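Local coordinates for protein N-acetylgalactosaminyltransferase 7 (Homo sapiens, PDB 6IWR) that belongs to a glycosyltransferase family and joins a GT-A glycosyltransferase domain to a ricin-type beta-trefoil lectin domain, at residues G490-G495 against Y522-T527; E476-G479 against Y484-D487; W140-N145 against W250-V255; E79-G84 against I171-R176. All coordinates share one frame; numbering follows the deposited sequence.

Contact 1. Residues G490-G495 against Y522-T527; sequences GKTNGG and YDQCLT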
# COMPACT_ATOMS: atom_id res chain seq x y z
N GLY A 490 -9.68 -2.00 -4.65
CA GLY A 490 -8.83 -0.86 -4.45
C GLY A 490 -7.74 -0.69 -5.48
O GLY A 490 -6.96 0.26 -5.38
N LYS A 491 -7.65 -1.59 -6.47
CA LYS A 491 -6.61 -1.50 -7.49
C LYS A 491 -6.64 -0.14 -8.17
O LYS A 491 -7.70 0.46 -8.37
CB LYS A 491 -6.79 -2.59 -8.54
CG LYS A 491 -5.82 -3.74 -8.46
CD LYS A 491 -6.46 -4.95 -7.81
CE LYS A 491 -6.82 -6.04 -8.82
NZ LYS A 491 -5.63 -6.81 -9.24
N THR A 492 -5.46 0.36 -8.53
CA THR A 492 -5.34 1.61 -9.27
C THR A 492 -4.36 1.43 -10.43
O THR A 492 -3.70 0.40 -10.57
CB THR A 492 -4.83 2.75 -8.40
OG1 THR A 492 -3.66 2.29 -7.71
CG2 THR A 492 -5.90 3.19 -7.41
N ASN A 493 -4.32 2.46 -11.28
CA ASN A 493 -3.25 2.68 -12.26
C ASN A 493 -2.73 1.39 -12.88
O ASN A 493 -1.55 1.06 -12.77
CB ASN A 493 -2.11 3.48 -11.63
CG ASN A 493 -2.54 4.89 -11.27
OD1 ASN A 493 -3.27 5.54 -12.02
ND2 ASN A 493 -2.11 5.36 -10.10
N GLY A 494 -3.60 0.68 -13.57
CA GLY A 494 -3.20 -0.50 -14.30
C GLY A 494 -3.78 -1.80 -13.80
O GLY A 494 -3.82 -2.77 -14.56
N GLY A 495 -4.23 -1.87 -12.54
CA GLY A 495 -4.76 -3.10 -11.99
C GLY A 495 -6.02 -3.54 -12.70
O GLY A 495 -6.67 -2.78 -13.42
N TYR A 522 -13.60 6.86 -8.21
CA TYR A 522 -12.68 7.89 -7.75
C TYR A 522 -12.20 8.74 -8.92
O TYR A 522 -13.00 9.34 -9.62
CB TYR A 522 -11.51 7.30 -6.95
CG TYR A 522 -11.89 6.35 -5.86
CD1 TYR A 522 -12.76 6.73 -4.87
CD2 TYR A 522 -11.37 5.08 -5.82
CE1 TYR A 522 -13.11 5.86 -3.87
CE2 TYR A 522 -11.72 4.20 -4.83
CZ TYR A 522 -12.59 4.60 -3.86
OH TYR A 522 -12.93 3.72 -2.87
N ASP A 523 -10.90 8.86 -9.10
CA ASP A 523 -10.32 9.59 -10.19
C ASP A 523 -9.95 8.69 -11.36
O ASP A 523 -9.49 9.16 -12.38
CB ASP A 523 -9.10 10.38 -9.71
CG ASP A 523 -7.97 9.49 -9.26
OD1 ASP A 523 -8.21 8.58 -8.45
OD2 ASP A 523 -6.84 9.69 -9.71
N GLN A 524 -10.15 7.39 -11.20
CA GLN A 524 -9.81 6.42 -12.22
C GLN A 524 -10.93 6.12 -13.19
O GLN A 524 -12.08 6.38 -12.92
CB GLN A 524 -9.31 5.13 -11.59
CG GLN A 524 -8.29 5.31 -10.48
CD GLN A 524 -6.88 5.09 -10.93
OE1 GLN A 524 -6.43 3.97 -11.10
NE2 GLN A 524 -6.16 6.16 -11.13
N CYS A 525 -10.57 5.56 -14.34
CA CYS A 525 -11.51 5.05 -15.33
C CYS A 525 -11.23 3.59 -15.67
O CYS A 525 -10.10 3.11 -15.57
CB CYS A 525 -11.47 5.87 -16.61
SG CYS A 525 -12.09 7.43 -16.36
N LEU A 526 -12.28 2.87 -16.05
CA LEU A 526 -12.14 1.53 -16.58
C LEU A 526 -11.93 1.63 -18.08
O LEU A 526 -12.52 2.49 -18.75
CB LEU A 526 -13.36 0.63 -16.30
CG LEU A 526 -14.10 0.57 -14.97
CD1 LEU A 526 -14.18 -0.84 -14.43
CD2 LEU A 526 -13.47 1.46 -13.93
N THR A 527 -11.06 0.77 -18.61
CA THR A 527 -10.82 0.66 -20.04
C THR A 527 -10.46 -0.78 -20.35
O THR A 527 -10.50 -1.65 -19.47
CB THR A 527 -9.72 1.63 -20.50
OG1 THR A 527 -9.35 1.28 -21.84
CG2 THR A 527 -8.50 1.52 -19.60

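Contact 2. Residues E476-G479 against Y484-D487; sequences EIRG and YCID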
# COMPACT_ATOMS: atom_id res chain seq x y z
N GLU A 476 -23.38 0.67 -7.28
CA GLU A 476 -22.83 -0.66 -7.52
C GLU A 476 -23.12 -1.08 -8.96
O GLU A 476 -24.11 -0.66 -9.57
CB GLU A 476 -23.44 -1.67 -6.55
CG GLU A 476 -24.92 -1.97 -6.84
CD GLU A 476 -25.54 -2.97 -5.88
OE1 GLU A 476 -26.69 -3.39 -6.14
OE2 GLU A 476 -24.89 -3.37 -4.89
N ILE A 477 -22.24 -1.91 -9.51
CA ILE A 477 -22.49 -2.57 -10.78
C ILE A 477 -22.69 -4.05 -10.45
O ILE A 477 -21.74 -4.81 -10.28
CB ILE A 477 -21.35 -2.36 -11.78
CG1 ILE A 477 -21.20 -0.86 -12.05
CG2 ILE A 477 -21.67 -3.08 -13.08
CD1 ILE A 477 -20.04 -0.50 -13.00
N ARG A 478 -23.95 -4.43 -10.32
CA ARG A 478 -24.33 -5.74 -9.80
C ARG A 478 -24.76 -6.64 -10.94
O ARG A 478 -25.37 -6.20 -11.91
CB ARG A 478 -25.46 -5.59 -8.78
CG ARG A 478 -26.03 -6.89 -8.27
CD ARG A 478 -27.30 -6.62 -7.50
NE ARG A 478 -26.98 -6.01 -6.21
CZ ARG A 478 -26.90 -6.66 -5.05
NH1 ARG A 478 -26.58 -6.00 -3.94
NH2 ARG A 478 -27.11 -7.97 -5.01
N GLY A 479 -24.42 -7.93 -10.82
CA GLY A 479 -24.87 -8.89 -11.82
C GLY A 479 -26.37 -9.13 -11.70
O GLY A 479 -26.88 -9.46 -10.62
N TYR A 484 -23.38 -10.73 -7.02
CA TYR A 484 -22.00 -10.42 -7.35
C TYR A 484 -21.93 -9.04 -7.96
O TYR A 484 -22.81 -8.63 -8.71
CB TYR A 484 -21.43 -11.45 -8.31
CG TYR A 484 -21.26 -12.81 -7.67
CD1 TYR A 484 -20.27 -13.03 -6.69
CD2 TYR A 484 -22.05 -13.88 -8.05
CE1 TYR A 484 -20.09 -14.30 -6.10
CE2 TYR A 484 -21.88 -15.15 -7.47
CZ TYR A 484 -20.90 -15.35 -6.49
OH TYR A 484 -20.74 -16.60 -5.93
N CYS A 485 -20.88 -8.31 -7.59
CA CYS A 485 -20.66 -6.92 -7.96
C CYS A 485 -19.27 -6.77 -8.55
O CYS A 485 -18.32 -7.46 -8.14
CB CYS A 485 -20.80 -5.98 -6.74
SG CYS A 485 -22.50 -5.52 -6.33
N ILE A 486 -19.14 -5.89 -9.54
CA ILE A 486 -17.80 -5.52 -9.96
C ILE A 486 -17.18 -4.78 -8.80
O ILE A 486 -17.86 -4.01 -8.09
CB ILE A 486 -17.82 -4.67 -11.24
CG1 ILE A 486 -18.49 -5.46 -12.39
CG2 ILE A 486 -16.39 -4.26 -11.60
CD1 ILE A 486 -18.52 -4.78 -13.75
N ASP A 487 -15.91 -5.05 -8.53
CA ASP A 487 -15.30 -4.30 -7.45
C ASP A 487 -13.80 -4.20 -7.65
O ASP A 487 -13.15 -5.08 -8.23
CB ASP A 487 -15.77 -4.86 -6.10
CG ASP A 487 -14.66 -5.35 -5.20
OD1 ASP A 487 -13.79 -4.58 -4.73
OD2 ASP A 487 -14.76 -6.53 -4.87
O HOH W 1 -20.20 -2.90 -7.78

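Contact 3. Residues W140-N145 against W250-V255; sequences WHYDEN and WYAPLV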
# COMPACT_ATOMS: atom_id res chain seq x y z
N TRP A 140 13.92 43.02 2.53
CA TRP A 140 12.68 43.73 2.81
C TRP A 140 12.80 44.50 4.12
O TRP A 140 13.32 43.98 5.12
CB TRP A 140 11.50 42.76 2.89
CG TRP A 140 11.06 42.24 1.56
CD1 TRP A 140 11.33 41.02 1.02
CD2 TRP A 140 10.25 42.93 0.60
NE1 TRP A 140 10.75 40.90 -0.21
CE2 TRP A 140 10.08 42.06 -0.50
CE3 TRP A 140 9.64 44.19 0.56
CZ2 TRP A 140 9.33 42.41 -1.61
CZ3 TRP A 140 8.90 44.54 -0.56
CH2 TRP A 140 8.75 43.65 -1.63
N HIS A 141 12.31 45.74 4.14
CA HIS A 141 12.35 46.57 5.33
C HIS A 141 10.93 46.84 5.82
O HIS A 141 10.13 47.46 5.11
CB HIS A 141 13.12 47.85 5.04
CG HIS A 141 14.59 47.62 4.92
ND1 HIS A 141 15.46 47.75 5.98
CD2 HIS A 141 15.34 47.16 3.89
CE1 HIS A 141 16.68 47.44 5.59
NE2 HIS A 141 16.64 47.07 4.33
N TYR A 142 10.64 46.38 7.04
CA TYR A 142 9.30 46.35 7.60
C TYR A 142 9.17 47.35 8.75
O TYR A 142 10.09 47.53 9.55
CB TYR A 142 8.93 44.95 8.13
CG TYR A 142 9.05 43.80 7.15
CD1 TYR A 142 10.26 43.14 6.94
CD2 TYR A 142 7.93 43.34 6.45
CE1 TYR A 142 10.36 42.07 6.04
CE2 TYR A 142 8.02 42.26 5.55
CZ TYR A 142 9.23 41.64 5.36
OH TYR A 142 9.30 40.58 4.47
N ASP A 143 7.98 47.92 8.87
CA ASP A 143 7.73 49.07 9.72
C ASP A 143 7.90 48.91 11.23
O ASP A 143 8.08 49.91 11.88
CB ASP A 143 6.37 49.69 9.42
CG ASP A 143 6.47 50.99 8.68
OD1 ASP A 143 7.59 51.41 8.35
OD2 ASP A 143 5.43 51.60 8.43
N GLU A 144 7.79 47.71 11.79
CA GLU A 144 7.97 47.49 13.24
C GLU A 144 6.71 47.75 14.01
O GLU A 144 6.62 47.49 15.18
CB GLU A 144 9.05 48.37 13.87
CG GLU A 144 10.45 48.12 13.39
CD GLU A 144 11.15 49.37 12.94
OE1 GLU A 144 10.49 50.35 12.60
OE2 GLU A 144 12.39 49.37 12.91
N ASN A 145 5.71 48.17 13.28
CA ASN A 145 4.46 48.68 13.73
C ASN A 145 3.44 47.55 13.71
O ASN A 145 2.24 47.77 13.72
CB ASN A 145 4.11 49.77 12.74
CG ASN A 145 2.96 50.58 13.15
OD1 ASN A 145 2.71 50.77 14.32
ND2 ASN A 145 2.24 51.08 12.19
N TRP A 250 10.29 34.71 9.96
CA TRP A 250 8.99 34.27 9.46
C TRP A 250 7.88 35.21 9.85
O TRP A 250 6.82 35.20 9.20
CB TRP A 250 8.60 32.88 9.98
CG TRP A 250 8.35 32.86 11.46
CD1 TRP A 250 9.29 33.00 12.45
CD2 TRP A 250 7.09 32.67 12.14
NE1 TRP A 250 8.69 32.90 13.69
CE2 TRP A 250 7.35 32.71 13.53
CE3 TRP A 250 5.76 32.46 11.70
CZ2 TRP A 250 6.34 32.56 14.50
CZ3 TRP A 250 4.76 32.31 12.67
CH2 TRP A 250 5.06 32.36 14.05
N TYR A 251 8.10 36.03 10.87
CA TYR A 251 7.02 36.73 11.52
C TYR A 251 6.63 38.01 10.77
O TYR A 251 5.44 38.25 10.52
CB TYR A 251 7.40 37.04 12.97
CG TYR A 251 6.24 37.62 13.73
CD1 TYR A 251 5.34 36.79 14.37
CD2 TYR A 251 6.03 39.02 13.77
CE1 TYR A 251 4.25 37.32 15.05
CE2 TYR A 251 4.94 39.55 14.45
CZ TYR A 251 4.05 38.69 15.08
OH TYR A 251 2.97 39.19 15.77
N ALA A 252 7.60 38.85 10.44
CA ALA A 252 7.26 40.13 9.82
C ALA A 252 6.59 39.96 8.46
O ALA A 252 5.51 40.51 8.25
CB ALA A 252 8.53 41.00 9.73
N PRO A 253 7.16 39.22 7.52
CA PRO A 253 6.44 38.93 6.27
C PRO A 253 5.02 38.43 6.49
O PRO A 253 4.10 38.83 5.76
CB PRO A 253 7.32 37.86 5.59
CG PRO A 253 8.54 37.68 6.49
CD PRO A 253 8.27 38.30 7.80
N LEU A 254 4.80 37.56 7.49
CA LEU A 254 3.49 36.94 7.66
C LEU A 254 2.48 37.91 8.26
O LEU A 254 1.30 37.91 7.88
CB LEU A 254 3.61 35.70 8.54
CG LEU A 254 2.37 34.83 8.71
CD1 LEU A 254 2.20 33.91 7.54
CD2 LEU A 254 2.48 34.03 9.95
N VAL A 255 2.90 38.75 9.21
CA VAL A 255 1.95 39.66 9.83
C VAL A 255 1.92 41.06 9.22
O VAL A 255 1.03 41.86 9.56
CB VAL A 255 2.24 39.73 11.34
CG1 VAL A 255 1.23 40.60 12.04
CG2 VAL A 255 2.21 38.33 11.91

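Contact 4. Residues E79-G84 against I171-R176; sequences EPEPPG and IKRTPR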
# COMPACT_ATOMS: atom_id res chain seq x y z
N GLU A 79 23.74 38.15 12.82
CA GLU A 79 24.82 37.17 12.73
C GLU A 79 24.27 35.75 12.74
O GLU A 79 23.20 35.51 13.30
CB GLU A 79 25.81 37.33 13.88
CG GLU A 79 27.13 37.91 13.46
CD GLU A 79 27.38 39.25 14.11
OE1 GLU A 79 27.95 40.15 13.44
OE2 GLU A 79 26.98 39.40 15.28
N PRO A 80 25.00 34.79 12.16
CA PRO A 80 24.41 33.47 11.92
C PRO A 80 23.90 32.84 13.20
O PRO A 80 24.32 33.19 14.31
CB PRO A 80 25.57 32.65 11.32
CG PRO A 80 26.80 33.35 11.79
CD PRO A 80 26.44 34.82 11.87
N GLU A 81 22.98 31.91 13.04
CA GLU A 81 22.22 31.42 14.19
C GLU A 81 23.05 30.45 15.01
O GLU A 81 23.53 29.44 14.48
CB GLU A 81 20.93 30.75 13.74
CG GLU A 81 20.02 30.38 14.91
CD GLU A 81 18.72 29.72 14.46
OE1 GLU A 81 18.45 28.56 14.89
OE2 GLU A 81 17.98 30.35 13.66
N PRO A 82 23.19 30.68 16.31
CA PRO A 82 23.95 29.75 17.18
C PRO A 82 23.32 28.37 17.18
O PRO A 82 22.12 28.24 17.46
CB PRO A 82 23.85 30.40 18.57
CG PRO A 82 23.10 31.71 18.37
CD PRO A 82 22.41 31.67 17.06
N PRO A 83 24.10 27.30 16.95
CA PRO A 83 23.50 25.96 16.93
C PRO A 83 22.99 25.60 18.31
O PRO A 83 23.36 26.21 19.31
CB PRO A 83 24.66 25.06 16.50
CG PRO A 83 25.85 25.77 16.99
CD PRO A 83 25.56 27.24 16.86
N GLY A 84 22.10 24.61 18.36
CA GLY A 84 21.67 24.11 19.65
C GLY A 84 22.72 23.20 20.27
O GLY A 84 22.91 23.19 21.49
N ILE A 171 9.79 30.33 19.92
CA ILE A 171 10.50 31.18 20.86
C ILE A 171 11.82 31.66 20.25
O ILE A 171 12.18 32.84 20.36
CB ILE A 171 10.71 30.41 22.18
CG1 ILE A 171 9.35 30.00 22.76
CG2 ILE A 171 11.51 31.23 23.17
CD1 ILE A 171 8.98 30.75 24.02
N LYS A 172 12.53 30.78 19.54
CA LYS A 172 13.87 31.17 19.09
C LYS A 172 13.83 32.24 18.01
O LYS A 172 14.67 33.15 18.01
CB LYS A 172 14.65 29.96 18.60
CG LYS A 172 16.13 30.24 18.51
CD LYS A 172 16.94 28.98 18.29
CE LYS A 172 18.42 29.26 18.21
NZ LYS A 172 19.16 28.08 17.69
N ARG A 173 12.92 32.15 17.06
CA ARG A 173 13.03 32.98 15.87
C ARG A 173 11.97 34.07 15.80
O ARG A 173 11.80 34.71 14.75
CB ARG A 173 12.99 32.11 14.62
CG ARG A 173 13.93 30.94 14.75
CD ARG A 173 14.05 30.21 13.46
NE ARG A 173 15.19 29.30 13.53
CZ ARG A 173 15.12 28.00 13.80
NH1 ARG A 173 16.23 27.29 13.85
NH2 ARG A 173 13.95 27.42 14.01
N THR A 174 11.29 34.33 16.90
CA THR A 174 10.24 35.31 16.86
C THR A 174 10.59 36.45 17.79
O THR A 174 10.87 36.22 18.98
CB THR A 174 8.90 34.69 17.27
OG1 THR A 174 8.63 33.60 16.38
CG2 THR A 174 7.80 35.66 17.10
N PRO A 175 10.60 37.68 17.28
CA PRO A 175 10.84 38.85 18.15
C PRO A 175 9.94 38.80 19.38
O PRO A 175 8.72 38.70 19.28
CB PRO A 175 10.48 40.03 17.25
CG PRO A 175 10.44 39.48 15.87
CD PRO A 175 10.06 38.05 15.97
N ARG A 176 10.57 38.91 20.56
CA ARG A 176 9.84 38.78 21.81
C ARG A 176 8.63 39.69 21.87
O ARG A 176 7.55 39.28 22.33
CB ARG A 176 10.78 39.08 22.98
CG ARG A 176 12.10 38.32 22.89
CD ARG A 176 12.95 38.51 24.14
NE ARG A 176 13.61 39.82 24.15
CZ ARG A 176 14.89 39.99 23.84
NH1 ARG A 176 15.63 38.94 23.52
NH2 ARG A 176 15.44 41.21 23.88

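Contact 1. Residues G490-G495 against Y522-T527
Gln-524 turns its primary amide toward Asn-493 and is held at both ends of the group. Its chain leaves strand 524-529 with CG anti to the carbonyl carbon and then bends at chi2 (-100°), which brings the amide up to the loop. There OE1 accepts the backbone N-H of Asn-493 at 2.6 Å (N to OE1), almost straight and in the plane of the Gln-524 carbonyl. NE2 gives a hydrogen to OD1 of Asn-493 at 3.1 Å; OD1 lies in the Gln-524 amide plane, whereas NE2 stands well above the Asn-493 carbonyl plane. The two side chains cross nearly at right angles, their amide planes 79° apart. The CB of Thr-492 also packs against the amide, 3.4 Å from Gln-524 OE1. Thr-492 to Gly-495 form a type I' beta turn, closed by Gly-495 N to Thr-492 O, in the loop between strands 484-487 and 498-501. Ile-537 of strand 534-539 pairs with the backbone of Gly-494 and Gly-495 and touches Gln-524. With one amide acting as acceptor to a backbone and donor to a side chain, OE1 and one N-H of NE2 of the buried Gln-524 find partners, and the pair of bonds probably holds the amide's rotation within the lectin domain.

Contact 2. Residues E476-G479 against Y484-D487
Arg-478, whose CB packs against Cys-485 SG at 3.8 Å, takes Glu-476 OE1 at the edge of its guanidinium. The grip is side-on: NE reaches OE1 at 2.6 Å in the guanidinium plane, though from above the carboxylate plane, while NH1 makes a longer bond to the syn lone pair of OE2, which is tilted from the guanidinium plane. Glu-476 is extended beyond CG, which runs its carboxylate along the same strand face to Arg-478 and also sets OE2 3.5 Å from Cys-485 SG. That sulfur is tied to Cys-502 by a disulfide, and Asn-592 ND2 donates a further bond to Glu-476 OE1.

The backbones of strands 476-479 and 484-487 run antiparallel in a splayed fashion, at 139°, and share a single bridge. Arg-478 and Cys-485 are its non-hydrogen-bonded pair, flanked by Ile-486 N to Ile-477 O (2.9 Å) and Gly-479 N to Tyr-484 O (2.7 Å). Beyond the first of these bonds the strands part, and a water takes over, accepting from Ile-477 N and donating to Ile-486 O. On the other side Ile-477 CG2 meets Ile-486 CD1 at 3.6 Å, among Phe-511 and Trp-589 of the beta-trefoil interior.

Each strand also pairs outward, 476-479 with 589-592 and 484-487 with 498-501, so the bridge joins two ladders. Its chemistry is two-sided: a disulfide and an ion pair on one side, hydrocarbon on the other. Arg-504 brings a like charge close to Arg-478 NH1, and the Glu-476 carboxylate probably offsets part of this local positive cluster.

Contact 3. Residues W140-N145 against W250-V255
The turn of helix that sets Ala-252 and Pro-253 against Tyr-142 is closed by the bond from Val-255 N to Tyr-251 O, 2.9 Å long. Its side chains meet the tyrosine through carbon. Ala-252 CB sits over one face of the Tyr-142 ring, 3.9 Å from the centroid and only 14° off the normal, a CH-pi contact displaced toward the CG end, where CB and CG are 3.8 Å apart. Pro-253 takes the far end of the same ring: its CB is 3.5 Å from Tyr-142 OH, its CG 4.2 Å from CZ, and its N approaches CE2 obliquely at 3.7 Å. The pyrrolidine and the phenol cross at about a right angle. Tyr-142 has CG anti to the carbonyl carbon (chi1 -55°), and its CB bond is directed at the helix, which lays the ring across both residues. As a proline nitrogen, Pro-253 N brings no N-H to the ring, and the contacts there are van der Waals ones.

Tyr-142 follows strand 140-141, which pairs with strand 66-67, and its backbone O is held by Asn-74 ND2. Tyr-251 reaches back with its OH to Leu-147 O, just before strand 149-155, and to Ser-149 OG at its first residue. Behind the helix, Leu-254 packs on Ile-238 of strand 236-240, and Pro-253 and Leu-254 touch Ser-376 of strand 376-382, leaving helix 251-260 between the main GT-A sheet and the segment 140-145.

Contact 4. Residues E79-G84 against I171-R176
Glu-81, Lys-172 and Arg-173 form a salt-bridge network that pins the loop before helix 103-113 to the end of helix 160-173, the helix of a beta-alpha-beta crossover between parallel strands 149-155 and 179-186 of the GT-A fold. Both carboxylate oxygens are engaged. OE1 of Glu-81 accepts twice: from Arg-173 NH1 at 2.8 Å on its syn lone pair, and from Lys-172 NZ at 2.9 Å on the anti side, tilted out of the carboxylate plane. OE2 takes Arg-173 NE at 3.0 Å, from the syn side and in the guanidinium plane.

Arg-173 thus grips Glu-81 side-on, yet the groups are not coplanar: their planes differ by 37°. OE1 is tilted out of the guanidinium plane, and the bond through NH1, at 133°, is bent, while the one through NE is straighter. The guanidinium also makes weak bonds, NH1 to Arg-127 O and NH2 to Val-246 O.

Glu-81 and Lys-172 are both extended and come from opposite directions, each with CG trans to its own N. This full reach carries the ammonium past the carboxylate to the backbone of the proline-rich loop. NZ there has two neutral acceptors beside its anionic one, Asp-126 O and Pro-82 O. Two cations converging on one carboxylate would be expected to keep it ionised, while the two carbonyl oxygens probably help to solvate the ammonium. The bond from Lys-172 NZ to Pro-82 O measures 3.0 Å and lies nearly in line with the carbonyl, with 171° at the oxygen.

The four contacts fall into two pairs at opposite sides of the chain's centre. Contacts 3 and 4, centres 16 Å apart, lie in the GT-A part and interlock along the sequence, their segments alternating as 79-84, 140-145, 171-176 and 250-255. They touch where Trp-250 NE1 probably donates to Thr-174 OG1 at 2.8 Å, so residues at the C-terminal side of helix 160-173 meet those leading into helix 251-260, and N-terminal segments are fastened to both. Contacts 2 and 1 follow in series within the beta-trefoil, also 16 Å apart and adjoining in sequence, since the loop of contact 1 follows strand 484-487 of contact 2. Some 48 to 60 Å separate the pairs' centres, in keeping with two distinct domains, each with its own contacts.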